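Local coordinates for digeranylgeranylglycerophospholipid reductase (Sulfolobus acidocaldarius, PDB 4OPC), which reduces the double bonds of the geranylgeranyl chains of archaeal membrane lipids with the help of one bound FAD per subunit, at residues E176-D180 with K181-V185; I287-G291 with F292-P296; R439-D442 with N443-E447; C336-E340 with Y341-Q345. One frame throughout, in Å; residues are numbered along the deposited sequence. Where two conformers were deposited one is given.

Contact 1. Residues E176-D180 with K181-V185. With PGT ((1S)-2-{[{[(2R)-2,3-dihydroxypropyl]oxy}(hydroxy)phosphoryl]oxy}-1-[(palmitoyloxy)methyl]ethyl stearate), chain C.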
# COMPACT_ATOMS: atom_id res chain seq x y z
N GLU A 176 8.79 -14.44 -2.00
CA GLU A 176 7.88 -14.57 -0.85
C GLU A 176 6.43 -14.26 -1.21
O GLU A 176 6.14 -13.24 -1.85
CB GLU A 176 8.35 -13.66 0.29
CG GLU A 176 7.51 -13.76 1.56
CD GLU A 176 7.75 -12.62 2.55
OE1 GLU A 176 8.66 -11.78 2.35
OE2 GLU A 176 7.00 -12.57 3.54
N ASP A 177 5.52 -15.14 -0.78
CA ASP A 177 4.09 -15.00 -1.04
C ASP A 177 3.45 -14.43 0.23
O ASP A 177 4.12 -14.17 1.22
CB ASP A 177 3.52 -16.39 -1.35
CG ASP A 177 2.22 -16.38 -2.18
OD1 ASP A 177 1.44 -15.40 -2.17
OD2 ASP A 177 1.97 -17.40 -2.84
N LEU A 178 2.14 -14.24 0.22
CA LEU A 178 1.48 -13.81 1.45
C LEU A 178 0.27 -14.64 1.77
O LEU A 178 -0.35 -15.24 0.89
CB LEU A 178 1.11 -12.32 1.43
CG LEU A 178 -0.16 -11.89 0.69
CD1 LEU A 178 -0.38 -10.42 0.90
CD2 LEU A 178 -0.03 -12.23 -0.77
N ASP A 179 -0.06 -14.68 3.05
CA ASP A 179 -1.21 -15.40 3.53
C ASP A 179 -2.47 -14.70 3.03
O ASP A 179 -2.51 -13.47 2.93
CB ASP A 179 -1.19 -15.43 5.06
CG ASP A 179 -2.21 -16.39 5.63
OD1 ASP A 179 -3.41 -16.05 5.67
OD2 ASP A 179 -1.81 -17.49 6.05
N ASP A 180 -3.49 -15.49 2.70
CA ASP A 180 -4.75 -14.92 2.22
C ASP A 180 -5.36 -13.92 3.21
O ASP A 180 -6.04 -12.99 2.82
CB ASP A 180 -5.78 -16.03 1.94
CG ASP A 180 -5.43 -16.89 0.74
OD1 ASP A 180 -4.59 -16.49 -0.10
OD2 ASP A 180 -6.02 -17.98 0.61
N LYS A 181 -5.11 -14.13 4.50
CA LYS A 181 -5.65 -13.24 5.52
C LYS A 181 -4.83 -11.96 5.66
O LYS A 181 -5.21 -11.08 6.45
CB LYS A 181 -5.71 -13.95 6.87
CG LYS A 181 -6.77 -15.06 6.93
CD LYS A 181 -6.76 -15.82 8.25
CE LYS A 181 -5.52 -16.69 8.36
NZ LYS A 181 -5.33 -17.54 7.14
N ASP A 182 -3.74 -11.83 4.90
CA ASP A 182 -2.89 -10.64 4.95
C ASP A 182 -3.17 -9.72 3.75
O ASP A 182 -2.31 -8.92 3.35
CB ASP A 182 -1.41 -11.03 4.99
CG ASP A 182 -0.98 -11.60 6.34
OD1 ASP A 182 -1.74 -11.52 7.33
OD2 ASP A 182 0.14 -12.13 6.41
N ALA A 183 -4.38 -9.80 3.21
CA ALA A 183 -4.83 -8.86 2.19
C ALA A 183 -6.33 -8.66 2.35
O ALA A 183 -7.00 -9.47 2.99
CB ALA A 183 -4.51 -9.37 0.78
N ASP A 184 -6.82 -7.56 1.80
CA ASP A 184 -8.24 -7.34 1.68
C ASP A 184 -8.63 -7.33 0.20
O ASP A 184 -7.81 -7.04 -0.66
CB ASP A 184 -8.65 -6.00 2.35
CG ASP A 184 -8.80 -6.12 3.87
OD1 ASP A 184 -8.09 -6.94 4.48
OD2 ASP A 184 -9.63 -5.37 4.46
N VAL A 185 -9.88 -7.66 -0.08
CA VAL A 185 -10.42 -7.38 -1.39
C VAL A 185 -11.19 -6.09 -1.17
O VAL A 185 -11.85 -5.89 -0.14
CB VAL A 185 -11.31 -8.52 -1.92
CG1 VAL A 185 -12.40 -8.86 -0.95
CG2 VAL A 185 -11.92 -8.15 -3.27
C48 PGT C . -8.44 -2.96 9.03
C47 PGT C . -7.28 -3.39 8.16
C46 PGT C . -7.71 -3.37 6.70
C45 PGT C . -8.22 -1.99 6.35
C44 PGT C . -8.06 -1.72 4.87
C43 PGT C . -9.41 -1.81 4.17
C42 PGT C . -9.18 -1.70 2.68
C41 PGT C . -8.69 -0.31 2.39
C40 PGT C . -9.06 0.09 0.98
C39 PGT C . -9.21 1.60 0.97
C38 PGT C . -7.93 2.23 1.45
C37 PGT C . -8.16 3.72 1.60
C36 PGT C . -6.84 4.36 1.98
C35 PGT C . -7.05 5.77 2.47
C34 PGT C . -5.70 6.39 2.77
C33 PGT C . -5.84 7.66 3.57
C32 PGT C . -4.80 8.68 3.15
C31 PGT C . -3.44 8.43 3.78
O31 PGT C . -2.47 8.34 3.05
O2 PGT C . -3.27 8.28 5.18
C2 PGT C . -2.78 9.40 5.89
C1 PGT C . -1.27 9.55 5.81
O3P PGT C . -0.60 8.79 4.83
P PGT C . 0.44 7.69 5.31
O1P PGT C . -0.21 7.03 6.50
O2P PGT C . 0.72 6.67 4.22
O4P PGT C . 1.83 8.32 5.76
C4 PGT C . 2.00 9.70 6.02
C5 PGT C . 3.38 9.99 6.56
O5 PGT C . 4.03 10.91 5.71
C6 PGT C . 4.17 8.70 6.63
O6 PGT C . 5.17 8.67 5.64
C3 PGT C . -3.06 9.29 7.38
O3 PGT C . -4.43 9.32 7.70
C11 PGT C . -4.74 8.52 8.82
O11 PGT C . -4.03 8.56 9.81
C12 PGT C . -5.94 7.61 8.79
C13 PGT C . -6.36 7.22 10.19
C14 PGT C . -7.55 6.29 10.11
C15 PGT C . -7.10 4.85 10.23
C16 PGT C . -8.30 3.93 10.29
C17 PGT C . -8.14 3.00 11.48
C18 PGT C . -9.44 2.28 11.77
C19 PGT C . -9.35 1.60 13.12
C20 PGT C . -9.37 2.62 14.24
C21 PGT C . -10.54 2.34 15.17
C22 PGT C . -10.20 2.74 16.59
C23 PGT C . -11.05 1.92 17.54
C24 PGT C . -10.56 2.08 18.96
C25 PGT C . -10.31 0.71 19.57
C26 PGT C . -8.89 0.65 20.11
O HOH W 1 1.80 -13.14 4.65
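A single carboxylate oxygen, Asp179 OD1, takes both ends of the same lysine: the backbone N of Lys181 at 2.8 Å on its anti lone pair and Lys181 NZ, also at 2.8 Å, on its syn lone pair. The first bond closes an Asx turn and the second is a salt bridge. Lysine manages this because its chain folds back at its outer end (chi3 -71°, chi4 -50°), bringing NZ round to the oxygen that already faces its own amide. The backbone makes a type I beta turn over the same residues, Asp182 N reaching Asp179 O at 2.8 Å from above the carbonyl plane. A water joins the two flanks, accepting from Asp179 N and donating to Asp182 OD2 at 2.6 Å; Asp182 OD1 is bridged to Arg352, whose charge probably eases the gathering of acids here. On the inner side Leu178 CD1 rests 3.5 Å from Asp182 O and touches the methyl of Ala183. The turn leads the loop into strand 183-193, which pairs with strand 226-234 and strand 261-271, Leu178 lying against Pro271 of the latter and Asp184 reaching the lipid.

Contact 2. Residues I287-G291 with F292-P296; sequences IGDSG and FTVNP. With FDA (dihydroflavine-adenine dinucleotide), chain B.
Gly288 O is gripped from opposite faces of its plane by two amides, Gly291 N and, across the contact, Thr293 N at 3.3 Å. With Phe292 N bonded to Asp289 O at 3.0 Å, this is a Schellman motif: a six-to-one and a five-to-two bond end the short 3-10 turn 289-290, and Phe292 supplies the positive phi (59°) that reverses the chain. This is the compact part. The Phe292 ring is laid back over the turn, one face offset beneath Ser290 O, which stands 4.1 Å from its plane, and the side chain also packs on Pro271, Arg165 and Arg273. Val294 CG2 presses on Asp289 OD1 at 3.1 Å, a close approach that walls in the carboxylate.

The looser side faces the cofactor, where a water lies between protein and ribityl chain. It donates to Asp289 OD1 and accepts from Thr293 OG1 at 2.7 Å; the hydroxyl meets it because chi1 of 53° places OG1 between the backbone N and the carbonyl carbon.

The cofactor is held at two points of one residue. Asp289 N donates to phosphate oxygen O2P of the reduced FAD at 2.8 Å, while O3' of the ribityl chain donates to Asp289 OD1 at 2.7 Å. Gly288 CA, with no side chain, lies 3.3 Å from O2P. A neutral amide thus meets the anionic phosphate and a carboxylate meets the hydroxyl, a division of roles that probably steadies the link between ribityl chain and phosphate, although the carboxylate and the phosphate remain near each other.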
# COMPACT_ATOMS: atom_id res chain seq x y z
N ILE A 287 9.00 -3.29 -5.49
CA ILE A 287 8.39 -2.10 -4.91
C ILE A 287 6.86 -2.13 -5.01
O ILE A 287 6.28 -2.98 -5.70
CB ILE A 287 8.94 -0.79 -5.54
CG1 ILE A 287 8.61 -0.74 -7.04
CG2 ILE A 287 10.44 -0.66 -5.32
CD1 ILE A 287 8.99 0.59 -7.68
N GLY A 288 6.21 -1.21 -4.31
CA GLY A 288 4.76 -1.10 -4.37
C GLY A 288 4.02 -2.31 -3.82
O GLY A 288 4.54 -3.06 -2.98
N ASP A 289 2.80 -2.51 -4.31
CA ASP A 289 1.99 -3.64 -3.84
C ASP A 289 2.72 -4.98 -4.02
O ASP A 289 2.51 -5.89 -3.22
CB ASP A 289 0.64 -3.73 -4.56
CG ASP A 289 -0.37 -2.68 -4.10
OD1 ASP A 289 -0.08 -1.89 -3.18
OD2 ASP A 289 -1.48 -2.67 -4.68
N SER A 290 3.53 -5.12 -5.07
CA SER A 290 4.28 -6.36 -5.26
C SER A 290 5.20 -6.64 -4.09
O SER A 290 5.48 -7.80 -3.80
CB SER A 290 5.08 -6.28 -6.56
OG SER A 290 5.75 -7.51 -6.77
N GLY A 291 5.69 -5.59 -3.44
CA GLY A 291 6.53 -5.71 -2.26
C GLY A 291 5.78 -5.51 -0.95
O GLY A 291 6.41 -5.35 0.10
N PHE A 292 4.46 -5.48 -1.02
CA PHE A 292 3.58 -5.32 0.15
C PHE A 292 3.84 -4.02 0.90
O PHE A 292 3.97 -4.03 2.13
CB PHE A 292 3.68 -6.52 1.12
CG PHE A 292 3.60 -7.87 0.46
CD1 PHE A 292 2.74 -8.10 -0.61
CD2 PHE A 292 4.39 -8.92 0.93
CE1 PHE A 292 2.66 -9.34 -1.20
CE2 PHE A 292 4.32 -10.17 0.33
CZ PHE A 292 3.47 -10.38 -0.73
N THR A 293 3.88 -2.89 0.20
CA THR A 293 4.18 -1.60 0.83
C THR A 293 2.99 -0.87 1.51
O THR A 293 3.14 0.20 2.09
CB THR A 293 4.92 -0.67 -0.14
OG1 THR A 293 4.18 -0.58 -1.37
CG2 THR A 293 6.30 -1.23 -0.44
N VAL A 294 1.82 -1.47 1.49
CA VAL A 294 0.61 -0.80 1.93
C VAL A 294 0.52 -0.70 3.46
O VAL A 294 0.89 -1.65 4.17
CB VAL A 294 -0.59 -1.57 1.41
CG1 VAL A 294 -1.90 -0.95 1.87
CG2 VAL A 294 -0.53 -1.63 -0.12
N ASN A 295 0.04 0.44 3.96
CA ASN A 295 -0.22 0.60 5.39
C ASN A 295 -1.25 -0.44 5.88
O ASN A 295 -2.38 -0.48 5.38
CB ASN A 295 -0.77 2.01 5.65
CG ASN A 295 -0.89 2.33 7.11
OD1 ASN A 295 -1.70 1.73 7.83
ND2 ASN A 295 -0.08 3.27 7.57
N PRO A 296 -0.87 -1.30 6.84
CA PRO A 296 -1.79 -2.39 7.22
C PRO A 296 -3.05 -1.95 7.95
O PRO A 296 -4.02 -2.71 7.98
CB PRO A 296 -0.93 -3.27 8.14
CG PRO A 296 0.48 -2.98 7.70
CD PRO A 296 0.50 -1.53 7.33
PA FDA B . -0.52 -1.00 -9.47
O1A FDA B . -1.34 -2.22 -9.41
O2A FDA B . -1.25 0.34 -9.42
O5B FDA B . 0.33 -1.02 -10.81
C5B FDA B . 0.94 -2.24 -11.27
C4B FDA B . 1.15 -2.10 -12.75
O4B FDA B . 1.93 -3.22 -13.23
C3B FDA B . -0.13 -2.08 -13.59
O3B FDA B . -0.23 -0.87 -14.34
C2B FDA B . -0.05 -3.35 -14.45
O2B FDA B . -0.61 -3.19 -15.74
C1B FDA B . 1.46 -3.58 -14.52
N9A FDA B . 1.92 -4.94 -14.74
C8A FDA B . 1.67 -6.04 -13.96
N7A FDA B . 2.28 -7.13 -14.37
C5A FDA B . 2.99 -6.72 -15.49
C6A FDA B . 3.88 -7.38 -16.34
N6A FDA B . 4.27 -8.65 -16.17
N1A FDA B . 4.46 -6.66 -17.33
C2A FDA B . 4.11 -5.38 -17.48
N3A FDA B . 3.31 -4.64 -16.71
C4A FDA B . 2.80 -5.36 -15.71
N1 FDA B . -4.12 3.62 -1.57
C2 FDA B . -4.08 4.95 -1.23
O2 FDA B . -3.01 5.53 -1.04
N3 FDA B . -5.27 5.62 -1.17
C4 FDA B . -6.54 5.08 -1.28
O4 FDA B . -7.51 5.82 -1.33
C4X FDA B . -6.53 3.69 -1.56
N5 FDA B . -7.72 3.05 -1.73
C5X FDA B . -7.75 1.80 -2.32
C6 FDA B . -8.96 1.26 -2.76
C7 FDA B . -9.01 0.06 -3.44
C7M FDA B . -10.32 -0.42 -4.00
C8 FDA B . -7.82 -0.66 -3.65
C8M FDA B . -7.84 -1.95 -4.45
C9 FDA B . -6.61 -0.13 -3.20
C9A FDA B . -6.56 1.10 -2.56
N10 FDA B . -5.35 1.68 -2.13
C10 FDA B . -5.34 3.01 -1.75
C1' FDA B . -4.04 1.03 -2.37
C2' FDA B . -3.37 1.60 -3.64
O2' FDA B . -4.32 1.70 -4.71
C3' FDA B . -2.22 0.70 -4.09
O3' FDA B . -1.42 0.40 -2.95
C4' FDA B . -1.28 1.31 -5.13
O4' FDA B . -2.00 1.89 -6.22
C5' FDA B . -0.30 0.29 -5.65
O5' FDA B . 0.50 0.86 -6.71
P FDA B . 1.49 -0.06 -7.54
O1P FDA B . 2.17 0.82 -8.51
O2P FDA B . 2.36 -0.91 -6.62
O3P FDA B . 0.55 -1.12 -8.28
O HOH W 2 1.75 0.20 -2.20

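Contact 3. Residues R439-D442 with N443-E447; sequences REVD and NVLTE
Asp442 O receives two donors from Thr446, the backbone N at 2.8 Å and the hydroxyl OG1 at 3.0 Å. The amide arrives nearly head-on to the carbonyl, whereas OG1 comes from above its plane, 44° out. The threonine hydroxyl gets there because chi1 of -62° swings it opposite its own carbonyl carbon and back along the helix, and the hydroxyl of this exposed residue thus bonds back to the helix's own backbone. One residue round, Val441 and Leu445 lie side by side and point the same way, Val441 CG1 touching Leu445 CD1 at 4.1 Å. On the flank Val444 CG2 brushes Glu440 O at 3.4 Å. Asn443 folds its amide carbon to 3.2 Å from Arg439 O without bonding to it through either end. Beneath these side chains run the ordinary i to i+4 bonds of an alpha helix, Asn443, Val444 and Leu445 donating to Arg439, Glu440 and Val441.

In the second shell Tyr277 serves three residues: its hydroxyl is hydrogen-bonded to Asp442 OD1, and its side chain packs on Val441 and Leu445. The contact lies within helix 434-452 near the C terminus, away from the cofactor and lipid sites. Glu440, Val441 and Val444 lean on helix 410-425 through Leu423, Tyr424 and Lys419, while Leu445 touches Arg274 of a loop and Ile350 and Arg353 of helix 332-357.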
# COMPACT_ATOMS: atom_id res chain seq x y z
N ARG A 439 13.10 -15.32 11.09
CA ARG A 439 12.54 -16.29 12.02
C ARG A 439 12.13 -15.62 13.33
O ARG A 439 11.11 -15.97 13.92
CB ARG A 439 13.50 -17.46 12.24
CG ARG A 439 13.70 -18.31 10.99
CD ARG A 439 14.52 -19.57 11.25
NE ARG A 439 15.94 -19.29 11.45
CZ ARG A 439 16.83 -19.22 10.47
NH1 ARG A 439 16.46 -19.41 9.21
NH2 ARG A 439 18.10 -18.96 10.75
N GLU A 440 12.90 -14.63 13.77
CA GLU A 440 12.52 -13.86 14.95
C GLU A 440 11.20 -13.13 14.73
O GLU A 440 10.33 -13.11 15.61
CB GLU A 440 13.59 -12.83 15.32
CG GLU A 440 14.86 -13.40 15.90
CD GLU A 440 15.78 -12.30 16.39
OE1 GLU A 440 16.65 -11.85 15.61
OE2 GLU A 440 15.61 -11.87 17.55
N VAL A 441 11.04 -12.51 13.56
CA VAL A 441 9.82 -11.77 13.27
C VAL A 441 8.63 -12.72 13.19
O VAL A 441 7.57 -12.46 13.78
CB VAL A 441 9.94 -10.98 11.95
CG1 VAL A 441 8.61 -10.31 11.62
CG2 VAL A 441 11.05 -9.94 12.06
N ASP A 442 8.81 -13.83 12.48
CA ASP A 442 7.77 -14.85 12.37
C ASP A 442 7.34 -15.35 13.75
O ASP A 442 6.15 -15.53 14.00
CB ASP A 442 8.24 -16.03 11.51
CG ASP A 442 8.25 -15.70 10.02
OD1 ASP A 442 7.51 -14.79 9.60
OD2 ASP A 442 8.98 -16.38 9.27
N ASN A 443 8.31 -15.56 14.64
CA ASN A 443 7.97 -16.00 15.99
C ASN A 443 7.12 -14.98 16.76
O ASN A 443 6.16 -15.35 17.44
CB ASN A 443 9.22 -16.37 16.79
CG ASN A 443 9.87 -17.64 16.29
OD1 ASN A 443 9.26 -18.41 15.54
ND2 ASN A 443 11.12 -17.88 16.69
N VAL A 444 7.45 -13.70 16.63
CA VAL A 444 6.67 -12.65 17.27
C VAL A 444 5.23 -12.69 16.76
O VAL A 444 4.27 -12.62 17.53
CB VAL A 444 7.27 -11.25 17.02
CG1 VAL A 444 6.31 -10.15 17.45
CG2 VAL A 444 8.61 -11.11 17.73
N LEU A 445 5.07 -12.84 15.45
CA LEU A 445 3.74 -12.89 14.85
C LEU A 445 2.96 -14.15 15.26
O LEU A 445 1.78 -14.06 15.59
CB LEU A 445 3.85 -12.81 13.33
CG LEU A 445 4.39 -11.49 12.81
CD1 LEU A 445 4.70 -11.58 11.33
CD2 LEU A 445 3.39 -10.37 13.05
N THR A 446 3.62 -15.30 15.24
CA THR A 446 3.00 -16.56 15.66
C THR A 446 2.48 -16.46 17.10
O THR A 446 1.33 -16.82 17.39
CB THR A 446 3.98 -17.74 15.56
OG1 THR A 446 4.37 -17.92 14.19
CG2 THR A 446 3.33 -19.03 16.07
N GLU A 447 3.33 -15.97 18.00
CA GLU A 447 2.94 -15.82 19.39
C GLU A 447 1.81 -14.80 19.54
O GLU A 447 0.89 -14.99 20.34
CB GLU A 447 4.13 -15.39 20.25
CG GLU A 447 5.24 -16.41 20.35
CD GLU A 447 6.40 -15.91 21.20
OE1 GLU A 447 6.14 -15.26 22.24
OE2 GLU A 447 7.56 -16.15 20.81

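Contact 4. Residues C336-E340 with Y341-Q345. With PGT ((1S)-2-{[{[(2R)-2,3-dihydroxypropyl]oxy}(hydroxy)phosphoryl]oxy}-1-[(palmitoyloxy)methyl]ethyl stearate), chain C.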
# COMPACT_ATOMS: atom_id res chain seq x y z
N CYS A 336 16.72 1.78 3.57
CA CYS A 336 15.97 3.01 3.28
C CYS A 336 14.48 2.80 3.52
O CYS A 336 13.85 3.57 4.25
CB CYS A 336 16.22 3.46 1.83
SG CYS A 336 15.16 4.82 1.16
N TYR A 337 13.92 1.74 2.93
CA TYR A 337 12.47 1.56 3.04
C TYR A 337 12.01 1.26 4.46
O TYR A 337 10.99 1.80 4.90
CB TYR A 337 11.94 0.50 2.06
CG TYR A 337 10.44 0.49 2.11
CD1 TYR A 337 9.71 1.48 1.45
CD2 TYR A 337 9.75 -0.42 2.89
CE1 TYR A 337 8.33 1.51 1.55
CE2 TYR A 337 8.38 -0.39 2.98
CZ TYR A 337 7.67 0.59 2.31
OH TYR A 337 6.30 0.66 2.41
N VAL A 338 12.73 0.40 5.17
CA VAL A 338 12.38 0.12 6.56
C VAL A 338 12.45 1.39 7.41
O VAL A 338 11.55 1.64 8.22
CB VAL A 338 13.25 -1.02 7.15
CG1 VAL A 338 13.04 -1.13 8.65
CG2 VAL A 338 12.91 -2.35 6.45
N ASN A 339 13.47 2.22 7.21
CA ASN A 339 13.55 3.47 7.95
C ASN A 339 12.41 4.44 7.61
O ASN A 339 11.86 5.09 8.50
CB ASN A 339 14.89 4.17 7.71
CG ASN A 339 16.05 3.47 8.40
OD1 ASN A 339 15.85 2.68 9.32
ND2 ASN A 339 17.26 3.76 7.95
N GLU A 340 12.05 4.52 6.34
CA GLU A 340 11.07 5.52 5.91
C GLU A 340 9.62 5.11 6.15
O GLU A 340 8.76 5.98 6.28
CB GLU A 340 11.25 5.85 4.42
CG GLU A 340 12.58 6.50 4.05
CD GLU A 340 12.75 7.91 4.59
OE1 GLU A 340 11.76 8.50 5.06
OE2 GLU A 340 13.88 8.43 4.55
N TYR A 341 9.33 3.80 6.17
CA TYR A 341 7.95 3.34 6.27
C TYR A 341 7.80 1.91 6.79
O TYR A 341 6.83 1.61 7.49
CB TYR A 341 7.25 3.45 4.91
CG TYR A 341 5.76 3.65 4.99
CD1 TYR A 341 5.22 4.93 5.10
CD2 TYR A 341 4.88 2.57 4.94
CE1 TYR A 341 3.85 5.13 5.16
CE2 TYR A 341 3.51 2.76 5.00
CZ TYR A 341 3.00 4.05 5.12
OH TYR A 341 1.64 4.26 5.17
N GLY A 342 8.73 1.02 6.45
CA GLY A 342 8.55 -0.40 6.71
C GLY A 342 8.49 -0.82 8.17
O GLY A 342 7.72 -1.72 8.52
N ALA A 343 9.27 -0.17 9.03
CA ALA A 343 9.25 -0.51 10.45
C ALA A 343 7.89 -0.15 11.04
O ALA A 343 7.30 -0.92 11.80
CB ALA A 343 10.36 0.23 11.19
N LYS A 344 7.39 1.02 10.67
CA LYS A 344 6.03 1.42 11.04
C LYS A 344 4.99 0.41 10.54
O LYS A 344 4.07 0.05 11.28
CB LYS A 344 5.71 2.80 10.47
CG LYS A 344 4.22 3.04 10.34
CD LYS A 344 3.94 4.44 9.96
CE LYS A 344 4.53 4.78 8.62
NZ LYS A 344 4.18 6.17 8.34
N GLN A 345 5.14 -0.04 9.30
CA GLN A 345 4.24 -1.03 8.75
C GLN A 345 4.20 -2.28 9.59
O GLN A 345 3.14 -2.86 9.79
CB GLN A 345 4.71 -1.47 7.37
CG GLN A 345 4.07 -0.80 6.22
CD GLN A 345 4.58 -1.38 4.92
OE1 GLN A 345 5.59 -0.93 4.41
NE2 GLN A 345 3.93 -2.41 4.42
C48 PGT C . -8.44 -2.96 9.03
C47 PGT C . -7.28 -3.39 8.16
C46 PGT C . -7.71 -3.37 6.70
C45 PGT C . -8.22 -1.99 6.35
C44 PGT C . -8.06 -1.72 4.87
C43 PGT C . -9.41 -1.81 4.17
C42 PGT C . -9.18 -1.70 2.68
C41 PGT C . -8.69 -0.31 2.39
C40 PGT C . -9.06 0.09 0.98
C39 PGT C . -9.21 1.60 0.97
C38 PGT C . -7.93 2.23 1.45
C37 PGT C . -8.16 3.72 1.60
C36 PGT C . -6.84 4.36 1.98
C35 PGT C . -7.05 5.77 2.47
C34 PGT C . -5.70 6.39 2.77
C33 PGT C . -5.84 7.66 3.57
C32 PGT C . -4.80 8.68 3.15
C31 PGT C . -3.44 8.43 3.78
O31 PGT C . -2.47 8.34 3.05
O2 PGT C . -3.27 8.28 5.18
C2 PGT C . -2.78 9.40 5.89
C1 PGT C . -1.27 9.55 5.81
O3P PGT C . -0.60 8.79 4.83
P PGT C . 0.44 7.69 5.31
O1P PGT C . -0.21 7.03 6.50
O2P PGT C . 0.72 6.67 4.22
O4P PGT C . 1.83 8.32 5.76
C4 PGT C . 2.00 9.70 6.02
C5 PGT C . 3.38 9.99 6.56
O5 PGT C . 4.03 10.91 5.71
C6 PGT C . 4.17 8.70 6.63
O6 PGT C . 5.17 8.67 5.64
C3 PGT C . -3.06 9.29 7.38
O3 PGT C . -4.43 9.32 7.70
C11 PGT C . -4.74 8.52 8.82
O11 PGT C . -4.03 8.56 9.81
C12 PGT C . -5.94 7.61 8.79
C13 PGT C . -6.36 7.22 10.19
C14 PGT C . -7.55 6.29 10.11
C15 PGT C . -7.10 4.85 10.23
C16 PGT C . -8.30 3.93 10.29
C17 PGT C . -8.14 3.00 11.48
C18 PGT C . -9.44 2.28 11.77
C19 PGT C . -9.35 1.60 13.12
C20 PGT C . -9.37 2.62 14.24
C21 PGT C . -10.54 2.34 15.17
C22 PGT C . -10.20 2.74 16.59
C23 PGT C . -11.05 1.92 17.54
C24 PGT C . -10.56 2.08 18.96
C25 PGT C . -10.31 0.71 19.57
C26 PGT C . -8.89 0.65 20.11
O HOH W 3 9.18 3.10 9.50
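The side chains of Tyr337 and Tyr341 lie side by side, pointing the same way, on a helix widened here by a pi-type turn. Tyr337 meets Gln345 OE1 at its edge, ring and amide planes 86° apart, and its hydroxyl donates to that oxygen at 2.7 Å. Tyr341 carries Lys344 CE over one face, 3.5 Å above the plane; at its edge, in plane, lie Gln345 CD and the lipid phosphate oxygen O4P. Its hydroxyl donates to phosphate oxygen O2P at 2.7 Å; the lipid is also hydrogen-bonded to His56 and His298. Tyr341 CB packs on Tyr337 CZ, and Tyr337 OH sits obliquely 3.5 Å from Tyr341 CD2.

The widening shows in the backbone: Gly342 N donates to Tyr337 O at 2.8 Å, five residues on, while Tyr341 N reaches the same oxygen from the opposite face of its plane. Gly342, without a side chain, lets its CA come within 3.9 Å of Val338 CA. Across this turn the axes of the two short segments differ in direction by 58°. Cys336 is disulfide-bonded to Cys311 of helix 302-322. Val338 O, held by Ala343 N, also receives a water at 3.1 Å that accepts from Lys344 N.

How the contacts relate
From the N terminus the contacts run in series, 1, 2, 4, 3; each is a local turn and none nests or crosses. Contact 1 closes the turn that enters strand 183-193. Contact 2 ends the turn after strand 284-286, and meets contact 1 where Leu178 CB packs on Phe292 CZ at 3.7 Å. Contact 4, on helix 332-357, binds contact 2 through Phe292 O to Gln345 NE2 (2.8 Å) and Asn295 ND2 to Tyr341 OH (3.1 Å), coupling the flavin loop to the lipid phosphate site. Contact 3 lies on helix 434-452, its centre about 18 Å from that of contact 4 without touching. Contacts 1, 2 and 4 all touch the lipid.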